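Local atomic coordinates of acetyl-CoA acetyltransferase (Elizabethkingia anophelis NUHP1, PDB entry 6BN2), a protein that probably catalyses the reversible condensation of two acetyl-CoA molecules to acetoacetyl-CoA and free CoA, as a member of the thiolase family. Residues M104-A109 with L264-K269. Residues are numbered along the deposited sequence; the frame is centred on the assembly and turned at random. Where two conformers were deposited one is given.
Sequences MMAAQA and LVLMSK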
loop_
_atom_site.group_PDB
_atom_site.type_symbol
_atom_site.label_atom_id
_atom_site.label_comp_id
_atom_site.label_asym_id
_atom_site.label_seq_id
_atom_site.Cartn_x
_atom_site.Cartn_y
_atom_site.Cartn_z
ATOM N N MET A 104 -9.458 -1.703 7.953
ATOM C CA MET A 104 -10.317 -2.753 7.408
ATOM C C MET A 104 -9.518 -4.005 7.056
ATOM O O MET A 104 -9.928 -5.128 7.372
ATOM C CB MET A 104 -11.059 -2.211 6.178
ATOM C CG MET A 104 -12.021 -1.086 6.541
ATOM S SD MET A 104 -12.544 -0.131 5.076
ATOM C CE MET A 104 -13.145 -1.420 3.994
ATOM N N MET A 105 -8.384 -3.832 6.370
ATOM C CA MET A 105 -7.530 -4.965 6.016
ATOM C C MET A 105 -7.020 -5.675 7.262
ATOM O O MET A 105 -6.901 -6.896 7.288
ATOM C CB MET A 105 -6.348 -4.484 5.169
ATOM C CG MET A 105 -6.755 -3.996 3.789
ATOM S SD MET A 105 -5.419 -3.123 2.954
ATOM C CE MET A 105 -5.329 -4.060 1.402
ATOM N N ALA A 106 -6.694 -4.905 8.296
ATOM C CA ALA A 106 -6.242 -5.516 9.538
ATOM C C ALA A 106 -7.362 -6.320 10.189
ATOM O O ALA A 106 -7.128 -7.417 10.716
ATOM C CB ALA A 106 -5.718 -4.432 10.486
ATOM N N ALA A 107 -8.590 -5.788 10.160
ATOM C CA ALA A 107 -9.721 -6.538 10.687
ATOM C C ALA A 107 -9.916 -7.837 9.910
ATOM O O ALA A 107 -10.219 -8.890 10.497
ATOM C CB ALA A 107 -10.983 -5.663 10.654
ATOM N N GLN A 108 -9.709 -7.793 8.594
ATOM C CA GLN A 108 -9.838 -9.002 7.793
ATOM C C GLN A 108 -8.769 -10.020 8.156
ATOM O O GLN A 108 -9.034 -11.224 8.127
ATOM C CB GLN A 108 -9.774 -8.660 6.302
ATOM C CG GLN A 108 -11.016 -7.877 5.856
ATOM C CD GLN A 108 -10.920 -7.329 4.458
ATOM O OE1 GLN A 108 -9.901 -6.786 4.063
ATOM N NE2 GLN A 108 -11.985 -7.486 3.688
ATOM N N ALA A 109 -7.558 -9.560 8.493
ATOM C CA ALA A 109 -6.514 -10.487 8.939
ATOM C C ALA A 109 -6.909 -11.186 10.238
ATOM O O ALA A 109 -6.602 -12.375 10.432
ATOM C CB ALA A 109 -5.185 -9.746 9.120
ATOM N N LEU A 264 -4.161 2.516 15.606
ATOM C CA LEU A 264 -5.079 1.725 16.410
ATOM C C LEU A 264 -4.491 0.341 16.617
ATOM O O LEU A 264 -3.760 -0.183 15.770
ATOM C CB LEU A 264 -6.461 1.600 15.746
ATOM C CG LEU A 264 -7.268 2.880 15.469
ATOM C CD1 LEU A 264 -6.756 3.656 14.261
ATOM C CD2 LEU A 264 -8.734 2.477 15.235
ATOM N N VAL A 265 -4.808 -0.262 17.749
ATOM C CA VAL A 265 -4.478 -1.662 17.977
ATOM C C VAL A 265 -5.774 -2.453 17.950
ATOM O O VAL A 265 -6.721 -2.119 18.672
ATOM C CB VAL A 265 -3.737 -1.879 19.305
ATOM C CG1 VAL A 265 -3.500 -3.380 19.495
ATOM C CG2 VAL A 265 -2.387 -1.118 19.330
ATOM N N LEU A 266 -5.816 -3.480 17.098
ATOM C CA LEU A 266 -6.943 -4.392 16.949
ATOM C C LEU A 266 -6.606 -5.743 17.564
ATOM O O LEU A 266 -5.468 -6.213 17.452
ATOM C CB LEU A 266 -7.271 -4.588 15.469
ATOM C CG LEU A 266 -8.354 -3.747 14.798
ATOM C CD1 LEU A 266 -8.242 -2.303 15.143
ATOM C CD2 LEU A 266 -8.284 -3.963 13.289
ATOM N N MET A 267 -7.599 -6.395 18.165
ATOM C CA MET A 267 -7.370 -7.701 18.765
ATOM C C MET A 267 -8.593 -8.582 18.608
ATOM O O MET A 267 -9.728 -8.101 18.556
ATOM C CB MET A 267 -7.066 -7.621 20.267
ATOM C CG MET A 267 -5.662 -7.204 20.591
ATOM S SD MET A 267 -5.358 -7.199 22.349
ATOM C CE MET A 267 -3.717 -6.450 22.334
ATOM N N SER A 268 -8.340 -9.887 18.590
ATOM C CA SER A 268 -9.401 -10.862 18.783
ATOM C C SER A 268 -9.908 -10.831 20.225
ATOM O O SER A 268 -9.243 -10.339 21.145
ATOM C CB SER A 268 -8.902 -12.267 18.460
ATOM O OG SER A 268 -7.942 -12.679 19.425
ATOM N N LYS A 269 -11.105 -11.388 20.413
ATOM C CA LYS A 269 -11.662 -11.531 21.758
ATOM C C LYS A 269 -10.740 -12.348 22.648
ATOM O O LYS A 269 -10.460 -11.977 23.798
ATOM C CB LYS A 269 -13.043 -12.181 21.670
ATOM C CG LYS A 269 -13.718 -12.428 23.027
ATOM C CD LYS A 269 -15.182 -12.798 22.828
ATOM C CE LYS A 269 -15.863 -13.132 24.145
ATOM N NZ LYS A 269 -15.368 -14.424 24.688
#
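Leu266 reaches out from strand 258-268 and sets one methyl, CD2, against helix 98-111 where Ala106 and Ala107 follow each other. CD2 lies 3.8 Å from Ala106 CB and 4.1 Å from Ala107 CB, over the shallow notch between the two small methyls. Closer still is the helix backbone, with Ala107 N 3.6 Å from Leu266 CD2. That nitrogen belongs to the amide joining the two alanines, and the methyl sits above its plane in van der Waals contact alone. Ala106 points its CB at the strand, while Ala107 presents its methyl more from the flank. With side chains this short the helix can come close: Ala107 CA and Leu266 CA are 7.2 Å apart.

The leucine was modelled in two conformers. In the one described, chi1 is -95°, off a staggered value, so which methyl meets the helix is less certain than the leucine's closeness to the alanines.

Around the pair, Ile118 on the adjoining strand 117-125 touches both Ala106 and Leu266, and Val12, Ile14 and Ile283 pack on the leucine from further strands. Helix 98-111 thus packs here on strands 258-268 and 117-125, and through Met104 on 281-290, within the layered alpha/beta thiolase fold. Past the leucine, Ser268 caps the following helix through its OG, bonded to Lys271 N. Elsewhere on helix 98-111, Gln108 NE2 hydrogen-bonds Asp114 OD2 of the second subunit.

No hydrogen bond or charge pair links the two segments; the side chains meet as one methyl against two, the same methyl resting on a backbone nitrogen, so this buried contact depends on shape and the exclusion of water.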